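Local structure of anthranilate-CoA ligase (Stigmatella aurantiaca, 4WV3) at residues 336-341 / 404-409; 365-370 / 392-397; 428-433 / 441-446. The protein belongs to the AMP-binding enzymes of the ANL clan, pairing a large N-terminal portion with a smaller C-terminal domain. One frame throughout, in Å; residues are numbered along the deposited sequence.

Contact 1. Residues 336-341 / 404-409; sequences PGSSGK and DGYYWH. With 3UK (5'-O-[(S)-[(2-aminobenzoyl)oxy](hydroxy)phosphoryl]adenosine), chain C.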
loop_
_atom_site.group_PDB
_atom_site.type_symbol
_atom_site.label_atom_id
_atom_site.label_comp_id
_atom_site.label_asym_id
_atom_site.label_seq_id
_atom_site.Cartn_x
_atom_site.Cartn_y
_atom_site.Cartn_z
ATOM N N PRO A 336 18.292 -0.234 -9.959
ATOM C CA PRO A 336 18.149 0.408 -8.646
ATOM C C PRO A 336 17.743 1.877 -8.742
ATOM O O PRO A 336 18.425 2.670 -9.393
ATOM C CB PRO A 336 19.554 0.284 -8.047
ATOM C CG PRO A 336 20.133 -0.921 -8.706
ATOM C CD PRO A 336 19.598 -0.899 -10.109
ATOM N N GLY A 337 16.634 2.226 -8.100
ATOM C CA GLY A 337 16.153 3.594 -8.093
ATOM C C GLY A 337 14.990 3.820 -9.039
ATOM O O GLY A 337 14.290 4.829 -8.943
ATOM N N SER A 338 14.779 2.879 -9.954
ATOM C CA SER A 338 13.721 3.007 -10.950
ATOM C C SER A 338 12.525 2.120 -10.623
ATOM O O SER A 338 12.607 1.235 -9.771
ATOM C CB SER A 338 14.251 2.656 -12.341
ATOM O OG SER A 338 14.536 1.272 -12.437
ATOM N N SER A 339 11.415 2.363 -11.314
ATOM C CA SER A 339 10.208 1.566 -11.140
ATOM C C SER A 339 10.208 0.363 -12.079
ATOM O O SER A 339 9.240 -0.393 -12.132
ATOM C CB SER A 339 8.962 2.419 -11.380
ATOM O OG SER A 339 8.883 3.482 -10.447
ATOM N N GLY A 340 11.296 0.202 -12.826
ATOM C CA GLY A 340 11.464 -0.948 -13.695
ATOM C C GLY A 340 10.832 -0.813 -15.068
ATOM O O GLY A 340 10.888 0.246 -15.695
ATOM N N LYS A 341 10.228 -1.902 -15.530
ATOM C CA LYS A 341 9.655 -1.978 -16.868
ATOM C C LYS A 341 8.142 -2.170 -16.786
ATOM O O LYS A 341 7.627 -2.601 -15.753
ATOM C CB LYS A 341 10.290 -3.143 -17.635
ATOM C CG LYS A 341 11.784 -2.997 -17.879
ATOM C CD LYS A 341 12.066 -1.999 -18.989
ATOM C CE LYS A 341 13.560 -1.854 -19.239
ATOM N NZ LYS A 341 14.197 -3.152 -19.593
ATOM N N ASP A 404 17.426 3.243 -21.830
ATOM C CA ASP A 404 17.360 1.787 -21.835
ATOM C C ASP A 404 15.937 1.292 -21.592
ATOM O O ASP A 404 15.687 0.088 -21.557
ATOM C CB ASP A 404 18.310 1.204 -20.786
ATOM C CG ASP A 404 19.769 1.464 -21.113
ATOM O OD1 ASP A 404 20.124 1.446 -22.310
ATOM O OD2 ASP A 404 20.561 1.686 -20.173
ATOM N N GLY A 405 15.008 2.227 -21.415
ATOM C CA GLY A 405 13.603 1.888 -21.271
ATOM C C GLY A 405 13.115 1.749 -19.840
ATOM O O GLY A 405 12.067 1.153 -19.594
ATOM N N TYR A 406 13.864 2.304 -18.893
ATOM C CA TYR A 406 13.492 2.213 -17.483
ATOM C C TYR A 406 12.719 3.439 -17.004
ATOM O O TYR A 406 13.065 4.575 -17.332
ATOM C CB TYR A 406 14.730 1.987 -16.613
ATOM C CG TYR A 406 15.380 0.640 -16.821
ATOM C CD1 TYR A 406 16.394 0.473 -17.754
ATOM C CD2 TYR A 406 14.976 -0.469 -16.089
ATOM C CE1 TYR A 406 16.991 -0.759 -17.949
ATOM C CE2 TYR A 406 15.566 -1.705 -16.276
ATOM C CZ TYR A 406 16.573 -1.844 -17.208
ATOM O OH TYR A 406 17.165 -3.071 -17.398
ATOM N N TYR A 407 11.672 3.196 -16.220
ATOM C CA TYR A 407 10.810 4.262 -15.720
ATOM C C TYR A 407 11.293 4.815 -14.382
ATOM O O TYR A 407 11.485 4.068 -13.423
ATOM C CB TYR A 407 9.373 3.758 -15.582
ATOM C CG TYR A 407 8.615 3.704 -16.887
ATOM C CD1 TYR A 407 8.917 2.750 -17.850
ATOM C CD2 TYR A 407 7.592 4.605 -17.155
ATOM C CE1 TYR A 407 8.224 2.698 -19.045
ATOM C CE2 TYR A 407 6.894 4.560 -18.346
ATOM C CZ TYR A 407 7.214 3.605 -19.287
ATOM O OH TYR A 407 6.520 3.559 -20.474
ATOM N N TRP A 408 11.478 6.130 -14.325
ATOM C CA TRP A 408 11.917 6.788 -13.099
ATOM C C TRP A 408 10.859 7.749 -12.573
ATOM O O TRP A 408 10.359 8.604 -13.306
ATOM C CB TRP A 408 13.233 7.530 -13.327
ATOM C CG TRP A 408 14.399 6.622 -13.547
ATOM C CD1 TRP A 408 14.687 5.922 -14.679
ATOM C CD2 TRP A 408 15.439 6.317 -12.609
ATOM N NE1 TRP A 408 15.840 5.196 -14.506
ATOM C CE2 TRP A 408 16.322 5.422 -13.244
ATOM C CE3 TRP A 408 15.709 6.714 -11.296
ATOM C CZ2 TRP A 408 17.456 4.917 -12.611
ATOM C CZ3 TRP A 408 16.834 6.210 -10.668
ATOM C CH2 TRP A 408 17.694 5.321 -11.326
ATOM N N HIS A 409 10.524 7.603 -11.296
ATOM C CA HIS A 409 9.506 8.432 -10.666
ATOM C C HIS A 409 10.049 9.821 -10.356
ATOM O O HIS A 409 10.938 9.974 -9.520
ATOM C CB HIS A 409 9.019 7.773 -9.377
ATOM C CG HIS A 409 7.812 8.428 -8.780
ATOM N ND1 HIS A 409 7.627 8.550 -7.420
ATOM C CD2 HIS A 409 6.725 8.990 -9.360
ATOM C CE1 HIS A 409 6.479 9.159 -7.186
ATOM N NE2 HIS A 409 5.912 9.435 -8.346
HETATM C C10 3UK C . 2.938 6.270 -5.218
HETATM C C15 3UK C . 4.981 4.980 -5.828
HETATM C C17 3UK C . 7.096 5.508 -6.732
HETATM C C21 3UK C . 2.480 6.749 -6.568
HETATM C C26 3UK C . 0.304 0.895 -3.883
HETATM C C28 3UK C . 1.871 -0.804 -4.579
HETATM O O01 3UK C . 0.733 2.953 -2.696
HETATM C C02 3UK C . -0.024 2.368 -3.437
HETATM O O03 3UK C . -1.357 2.836 -3.604
HETATM P P04 3UK C . -1.804 4.259 -3.051
HETATM O O05 3UK C . -3.322 4.458 -3.355
HETATM O O06 3UK C . -0.997 5.459 -3.747
HETATM C C07 3UK C . -0.425 5.269 -5.051
HETATM C C08 3UK C . 0.624 6.323 -5.261
HETATM O O09 3UK C . 1.774 6.039 -4.434
HETATM N N11 3UK C . 3.690 5.063 -5.340
HETATM C C12 3UK C . 3.261 3.814 -4.987
HETATM N N13 3UK C . 4.264 2.930 -5.247
HETATM C C14 3UK C . 5.342 3.627 -5.769
HETATM N N16 3UK C . 5.865 5.893 -6.308
HETATM N N18 3UK C . 7.498 4.244 -6.701
HETATM C C19 3UK C . 6.684 3.282 -6.240
HETATM N N20 3UK C . 7.123 1.931 -6.211
HETATM O O22 3UK C . 2.539 8.162 -6.618
HETATM C C23 3UK C . 1.098 6.304 -6.657
HETATM O O24 3UK C . 0.334 7.228 -7.458
HETATM O O25 3UK C . -1.606 4.305 -1.546
HETATM C C27 3UK C . 1.593 0.525 -4.176
HETATM C C29 3UK C . 0.809 -1.764 -4.685
HETATM C C30 3UK C . -0.482 -1.394 -4.395
HETATM C C31 3UK C . -0.761 -0.066 -3.989
HETATM N N32 3UK C . -2.135 0.329 -3.679
HETATM O O HOH W 1 11.311 5.374 -9.302
#
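Lys341 lays its aliphatic end across the ring of Tyr406, an instructive case of a loop held against the start of a strand and the turn before it. The contact joins the loop leading into strand 341-342 to strand 407-412, whose His409 belongs to the ligand pocket. The CE methylene stands almost directly above the ring centre, 3.5 Å from the Tyr406 centroid, while NZ, nearer the CZ and OH end, makes a cation-pi contact 4.0 Å from that same centroid. Bends at chi2 (-76°) and chi4 (58°) fold the lysine chain over the face. Both polar tips share one outside partner, Asp333, which salt-bridges Lys341 NZ and is hydrogen-bonded to Tyr406 OH.

A second close overlap lies further along: Ser338 CB sits over the five-membered ring of Trp408, 3.7 Å from its centroid, with the indole NE1 hydrogen-bonded to Asp402. Between these overlaps run two nearly straight backbone bonds, Ser339 N to Tyr407 O (2.7 Å) and Tyr407 N to Gly340 O (3.1 Å). Toward His409 the packing slackens, and a water bridges the segments, donating to Gly337 O (3.0 Å) and accepting from His409 N (3.1 Å). There the imidazole turns a face to N16 of the ligand's adenine. At the far end Asp404 is exposed, though salt-bridged to Arg335. Between an aromatic face and the Asp333 carboxylate, the Lys341 ammonium would be expected to stay charged.

Contact 2. Residues 365-370 / 392-397; sequences NVLLRS and WLATGD. With 3UK (5'-O-[(S)-[(2-aminobenzoyl)oxy](hydroxy)phosphoryl]adenosine), chain C.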
loop_
_atom_site.group_PDB
_atom_site.type_symbol
_atom_site.label_atom_id
_atom_site.label_comp_id
_atom_site.label_asym_id
_atom_site.label_seq_id
_atom_site.Cartn_x
_atom_site.Cartn_y
_atom_site.Cartn_z
ATOM N N ASN A 365 2.981 13.014 -17.674
ATOM C CA ASN A 365 1.985 12.446 -16.775
ATOM C C ASN A 365 1.709 10.984 -17.109
ATOM O O ASN A 365 1.661 10.604 -18.278
ATOM C CB ASN A 365 0.688 13.256 -16.828
ATOM C CG ASN A 365 0.899 14.715 -16.473
ATOM O OD1 ASN A 365 0.912 15.084 -15.298
ATOM N ND2 ASN A 365 1.067 15.553 -17.489
ATOM N N VAL A 366 1.529 10.167 -16.077
ATOM C CA VAL A 366 1.325 8.736 -16.264
ATOM C C VAL A 366 -0.128 8.379 -16.560
ATOM O O VAL A 366 -1.023 8.665 -15.765
ATOM C CB VAL A 366 1.790 7.936 -15.034
ATOM C CG1 VAL A 366 1.399 6.473 -15.172
ATOM C CG2 VAL A 366 3.284 8.075 -14.858
ATOM N N LEU A 367 -0.350 7.752 -17.710
ATOM C CA LEU A 367 -1.658 7.203 -18.045
ATOM C C LEU A 367 -1.575 5.683 -18.121
ATOM O O LEU A 367 -0.783 5.128 -18.884
ATOM C CB LEU A 367 -2.177 7.786 -19.360
ATOM C CG LEU A 367 -2.731 9.210 -19.282
ATOM C CD1 LEU A 367 -3.171 9.698 -20.653
ATOM C CD2 LEU A 367 -3.885 9.275 -18.293
ATOM N N LEU A 368 -2.394 5.015 -17.318
ATOM C CA LEU A 368 -2.364 3.562 -17.224
ATOM C C LEU A 368 -3.573 2.918 -17.895
ATOM O O LEU A 368 -4.711 3.333 -17.679
ATOM C CB LEU A 368 -2.289 3.131 -15.758
ATOM C CG LEU A 368 -2.503 1.645 -15.461
ATOM C CD1 LEU A 368 -1.423 0.797 -16.118
ATOM C CD2 LEU A 368 -2.546 1.406 -13.960
ATOM N N ARG A 369 -3.312 1.902 -18.710
ATOM C CA ARG A 369 -4.372 1.131 -19.343
ATOM C C ARG A 369 -4.433 -0.249 -18.698
ATOM O O ARG A 369 -3.492 -1.035 -18.807
ATOM C CB ARG A 369 -4.113 1.016 -20.844
ATOM C CG ARG A 369 -5.225 0.353 -21.633
ATOM C CD ARG A 369 -4.974 0.504 -23.122
ATOM N NE ARG A 369 -6.054 -0.054 -23.929
ATOM C CZ ARG A 369 -6.162 0.109 -25.243
ATOM N NH1 ARG A 369 -5.255 0.821 -25.899
ATOM N NH2 ARG A 369 -7.177 -0.435 -25.900
ATOM N N SER A 370 -5.541 -0.536 -18.023
ATOM C CA SER A 370 -5.641 -1.737 -17.203
ATOM C C SER A 370 -7.045 -2.332 -17.174
ATOM O O SER A 370 -8.038 -1.614 -17.286
ATOM C CB SER A 370 -5.199 -1.421 -15.774
ATOM O OG SER A 370 -5.654 -2.409 -14.865
ATOM N N TRP A 392 -7.836 4.884 -20.106
ATOM C CA TRP A 392 -6.612 5.353 -19.470
ATOM C C TRP A 392 -6.843 5.861 -18.050
ATOM O O TRP A 392 -7.794 6.598 -17.786
ATOM C CB TRP A 392 -5.944 6.432 -20.323
ATOM C CG TRP A 392 -5.489 5.922 -21.650
ATOM C CD1 TRP A 392 -6.128 6.064 -22.846
ATOM C CD2 TRP A 392 -4.299 5.171 -21.918
ATOM N NE1 TRP A 392 -5.407 5.454 -23.844
ATOM C CE2 TRP A 392 -4.279 4.898 -23.300
ATOM C CE3 TRP A 392 -3.247 4.707 -21.124
ATOM C CZ2 TRP A 392 -3.249 4.182 -23.905
ATOM C CZ3 TRP A 392 -2.225 3.996 -21.725
ATOM C CH2 TRP A 392 -2.232 3.740 -23.102
ATOM N N LEU A 393 -5.960 5.457 -17.144
ATOM C CA LEU A 393 -6.055 5.842 -15.742
ATOM C C LEU A 393 -4.962 6.838 -15.371
ATOM O O LEU A 393 -3.774 6.550 -15.514
ATOM C CB LEU A 393 -5.951 4.606 -14.849
ATOM C CG LEU A 393 -5.923 4.852 -13.339
ATOM C CD1 LEU A 393 -7.239 5.445 -12.876
ATOM C CD2 LEU A 393 -5.617 3.565 -12.588
ATOM N N ALA A 394 -5.369 8.011 -14.894
ATOM C CA ALA A 394 -4.420 9.017 -14.432
ATOM C C ALA A 394 -4.068 8.772 -12.970
ATOM O O ALA A 394 -4.939 8.800 -12.102
ATOM C CB ALA A 394 -4.996 10.410 -14.615
ATOM N N THR A 395 -2.788 8.529 -12.700
ATOM C CA THR A 395 -2.340 8.222 -11.346
ATOM C C THR A 395 -1.893 9.470 -10.593
ATOM O O THR A 395 -1.746 9.447 -9.370
ATOM C CB THR A 395 -1.185 7.201 -11.348
ATOM O OG1 THR A 395 -0.069 7.737 -12.071
ATOM C CG2 THR A 395 -1.627 5.898 -11.996
ATOM N N GLY A 396 -1.680 10.557 -11.328
ATOM C CA GLY A 396 -1.219 11.801 -10.738
ATOM C C GLY A 396 0.280 11.798 -10.505
ATOM O O GLY A 396 0.788 12.529 -9.655
ATOM N N ASP A 397 0.988 10.972 -11.269
ATOM C CA ASP A 397 2.433 10.840 -11.126
ATOM C C ASP A 397 3.186 11.406 -12.324
ATOM O O ASP A 397 2.699 11.370 -13.453
ATOM C CB ASP A 397 2.819 9.372 -10.935
ATOM C CG ASP A 397 2.382 8.826 -9.594
ATOM O OD1 ASP A 397 2.694 9.459 -8.563
ATOM O OD2 ASP A 397 1.719 7.769 -9.571
HETATM C C10 3UK C . 2.938 6.270 -5.218
HETATM C C15 3UK C . 4.981 4.980 -5.828
HETATM C C17 3UK C . 7.096 5.508 -6.732
HETATM C C21 3UK C . 2.480 6.749 -6.568
HETATM C C26 3UK C . 0.304 0.895 -3.883
HETATM C C28 3UK C . 1.871 -0.804 -4.579
HETATM O O01 3UK C . 0.733 2.953 -2.696
HETATM C C02 3UK C . -0.024 2.368 -3.437
HETATM O O03 3UK C . -1.357 2.836 -3.604
HETATM P P04 3UK C . -1.804 4.259 -3.051
HETATM O O05 3UK C . -3.322 4.458 -3.355
HETATM O O06 3UK C . -0.997 5.459 -3.747
HETATM C C07 3UK C . -0.425 5.269 -5.051
HETATM C C08 3UK C . 0.624 6.323 -5.261
HETATM O O09 3UK C . 1.774 6.039 -4.434
HETATM N N11 3UK C . 3.690 5.063 -5.340
HETATM C C12 3UK C . 3.261 3.814 -4.987
HETATM N N13 3UK C . 4.264 2.930 -5.247
HETATM C C14 3UK C . 5.342 3.627 -5.769
HETATM N N16 3UK C . 5.865 5.893 -6.308
HETATM N N18 3UK C . 7.498 4.244 -6.701
HETATM C C19 3UK C . 6.684 3.282 -6.240
HETATM N N20 3UK C . 7.123 1.931 -6.211
HETATM O O22 3UK C . 2.539 8.162 -6.618
HETATM C C23 3UK C . 1.098 6.304 -6.657
HETATM O O24 3UK C . 0.334 7.228 -7.458
HETATM O O25 3UK C . -1.606 4.305 -1.546
HETATM C C27 3UK C . 1.593 0.525 -4.176
HETATM C C29 3UK C . 0.809 -1.764 -4.685
HETATM C C30 3UK C . -0.482 -1.394 -4.395
HETATM C C31 3UK C . -0.761 -0.066 -3.989
HETATM N N32 3UK C . -2.135 0.329 -3.679
HETATM O O HOH W 2 -1.400 11.242 -14.258
#
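Arg369 and Trp392 meet where two strands run side by side, and the arginine shows how one long side chain can serve an indole and a carboxylate in turn. Its CB lies over the six-membered ring of Trp392, 3.9 Å from the centroid. CG, anti to the backbone N (chi1 -174°), carries the extended chain onward to CD, which passes 4.1 Å from Trp392 CZ2; beyond NE, the guanidinium plane is turned 66° from the indole, and NH2 is salt-bridged to Glu391. Lys349 adds a cation-pi contact to the same tryptophan.

Strands 364-369 and 392-401 belong to an antiparallel sheet. Leu368 and Leu393 form a hydrogen-bonded pair, their side chains side by side and pointing the same way on one face; Leu367 and Ala394, a non-hydrogen-bonded pair, lie on the other, and Leu367 CB packs against Trp392 CE3. Past Ala394 the register slips by two residues: Val366 N skips Thr395 and bonds instead to Asp397 O (3.1 Å). A water fills in at the irregularity, linking Val366 O (3.0 Å) with Gly396 N (3.0 Å). Thr395 OG1, beside Val366 CB, donates to Asp397 OD2 from the anti side (3.1 Å), a bond that helps position a carboxylate facing the ligand, whose O24 donates to OD2 at 2.6 Å.

Contact 3. Residues 428-433 / 441-446; sequences EVESTL and ECAVIG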
loop_
_atom_site.group_PDB
_atom_site.type_symbol
_atom_site.label_atom_id
_atom_site.label_comp_id
_atom_site.label_asym_id
_atom_site.label_seq_id
_atom_site.Cartn_x
_atom_site.Cartn_y
_atom_site.Cartn_z
ATOM N N GLU A 428 14.426 12.866 -6.996
ATOM C CA GLU A 428 15.839 12.896 -7.360
ATOM C C GLU A 428 16.688 13.542 -6.270
ATOM O O GLU A 428 17.756 13.036 -5.925
ATOM C CB GLU A 428 16.044 13.641 -8.678
ATOM C CG GLU A 428 17.505 13.760 -9.080
ATOM C CD GLU A 428 17.709 14.641 -10.292
ATOM O OE1 GLU A 428 16.703 15.066 -10.899
ATOM O OE2 GLU A 428 18.877 14.915 -10.636
ATOM N N VAL A 429 16.210 14.660 -5.736
ATOM C CA VAL A 429 16.935 15.375 -4.694
ATOM C C VAL A 429 16.996 14.551 -3.409
ATOM O O VAL A 429 18.049 14.443 -2.781
ATOM C CB VAL A 429 16.316 16.760 -4.413
ATOM C CG1 VAL A 429 17.120 17.498 -3.354
ATOM C CG2 VAL A 429 16.254 17.577 -5.694
ATOM N N GLU A 430 15.864 13.962 -3.031
ATOM C CA GLU A 430 15.798 13.111 -1.847
ATOM C C GLU A 430 16.681 11.874 -2.000
ATOM O O GLU A 430 17.295 11.418 -1.034
ATOM C CB GLU A 430 14.354 12.693 -1.561
ATOM C CG GLU A 430 13.458 13.825 -1.081
ATOM C CD GLU A 430 11.985 13.461 -1.118
ATOM O OE1 GLU A 430 11.669 12.265 -1.289
ATOM O OE2 GLU A 430 11.141 14.372 -0.981
ATOM N N SER A 431 16.739 11.339 -3.215
ATOM C CA SER A 431 17.553 10.161 -3.500
ATOM C C SER A 431 19.038 10.478 -3.382
ATOM O O SER A 431 19.842 9.611 -3.038
ATOM C CB SER A 431 17.245 9.622 -4.899
ATOM O OG SER A 431 18.084 8.527 -5.220
ATOM N N THR A 432 19.395 11.724 -3.673
ATOM C CA THR A 432 20.777 12.170 -3.569
ATOM C C THR A 432 21.161 12.394 -2.110
ATOM O O THR A 432 22.245 12.005 -1.677
ATOM C CB THR A 432 21.009 13.467 -4.369
ATOM O OG1 THR A 432 20.805 13.212 -5.764
ATOM C CG2 THR A 432 22.423 13.984 -4.157
ATOM N N LEU A 433 20.259 13.016 -1.357
ATOM C CA LEU A 433 20.493 13.297 0.056
ATOM C C LEU A 433 20.684 12.021 0.870
ATOM O O LEU A 433 21.510 11.972 1.782
ATOM C CB LEU A 433 19.336 14.112 0.636
ATOM C CG LEU A 433 19.210 15.567 0.182
ATOM C CD1 LEU A 433 17.831 16.108 0.512
ATOM C CD2 LEU A 433 20.281 16.415 0.841
ATOM N N GLU A 441 16.356 9.212 6.310
ATOM C CA GLU A 441 15.384 9.526 5.268
ATOM C C GLU A 441 15.165 11.034 5.221
ATOM O O GLU A 441 15.593 11.753 6.124
ATOM C CB GLU A 441 14.058 8.804 5.516
ATOM C CG GLU A 441 13.406 9.143 6.842
ATOM C CD GLU A 441 12.054 8.481 7.010
ATOM O OE1 GLU A 441 11.489 8.017 5.997
ATOM O OE2 GLU A 441 11.558 8.422 8.155
ATOM N N CYS A 442 14.501 11.513 4.174
ATOM C CA CYS A 442 14.285 12.948 4.021
ATOM C C CYS A 442 13.117 13.283 3.099
ATOM O O CYS A 442 12.492 12.398 2.514
ATOM C CB CYS A 442 15.557 13.626 3.506
ATOM S SG CYS A 442 16.027 13.150 1.830
ATOM N N ALA A 443 12.836 14.576 2.976
ATOM C CA ALA A 443 11.756 15.061 2.127
ATOM C C ALA A 443 12.084 16.451 1.594
ATOM O O ALA A 443 12.603 17.297 2.322
ATOM C CB ALA A 443 10.445 15.080 2.896
ATOM N N VAL A 444 11.778 16.683 0.321
ATOM C CA VAL A 444 12.077 17.959 -0.318
ATOM C C VAL A 444 10.822 18.616 -0.881
ATOM O O VAL A 444 10.098 18.018 -1.676
ATOM C CB VAL A 444 13.119 17.792 -1.443
ATOM C CG1 VAL A 444 13.251 19.076 -2.248
ATOM C CG2 VAL A 444 14.462 17.377 -0.863
ATOM N N ILE A 445 10.570 19.852 -0.460
ATOM C CA ILE A 445 9.412 20.603 -0.926
ATOM C C ILE A 445 9.841 21.945 -1.506
ATOM O O ILE A 445 11.004 22.335 -1.400
ATOM C CB ILE A 445 8.424 20.877 0.220
ATOM C CG1 ILE A 445 9.039 21.862 1.215
ATOM C CG2 ILE A 445 8.024 19.580 0.909
ATOM C CD1 ILE A 445 8.115 22.254 2.334
ATOM N N GLY A 446 8.893 22.649 -2.115
ATOM C CA GLY A 446 9.138 23.988 -2.618
ATOM C C GLY A 446 8.772 25.029 -1.578
ATOM O O GLY A 446 7.761 24.896 -0.889
#
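With CG anti to its own carbonyl carbon (chi1 -70°) and the chain extended beyond it, Glu430 reaches from helix 426-433 to the backbone of strand 439-448, where OE2 accepts the N-H of Val444 at 2.7 Å. The donor comes on the anti side of the carboxylate, 21° out of its plane. OE1 is salt-bridged to Arg509, so both oxygens are engaged, an environment that would favour the ionised form. The general lesson is that a helix side chain can satisfy an N-H on the outer edge of a sheet, for Val444 lies on a border strand whose neighbours Ala443 and Ile445 make the backbone bonds to the next strand.

On the strand, Cys442 holds SG between its backbone N and carbonyl carbon (chi1 66°), which brings the sulfur to 3.6 Å from Leu433 CB and 3.8 Å from Glu430 CB. Two residues on, Val444 CG2 meets Val429 CG1 (3.6 Å) and Leu433 CD1 (3.9 Å), both side chains crossing the valine at about a right angle, while the methylene Glu430 CG slides alongside. In the C-terminal domain, helix 426-433 packs against Cys442 and Val444 of strand 439-448, and Leu433 also touches Ile476 and Cys480 of helix 470-483. Strand 454-462 pairs with strand 439-448. Ile445 points away from helix 426-433, and Ala443 mostly so while still touching Glu430; both meet Leu512 of helix 509-520.

From the N terminus, the chain first reaches 336-341, whose partner 404-409 comes after 62 intervening residues. Inside that excursion contact 2 opens and closes, joining 365-370 to 392-397 across 21 residues, so it is nested within contact 1. Both reach the same antiparallel sheet, contact 1 through strand 407-412 alone, which it ties to the loop before edge strand 341-342 of the large mixed sheet. They touch through His409 NE2 and Asp397 OD1, 3.2 Å apart in a probable hydrogen bond; both also border the ligand. Contact 3 follows in series, a local closure of seven intervening residues within the C-terminal domain, its nearest atoms about 5 Å from contact 1 and about 12 Å from contact 2.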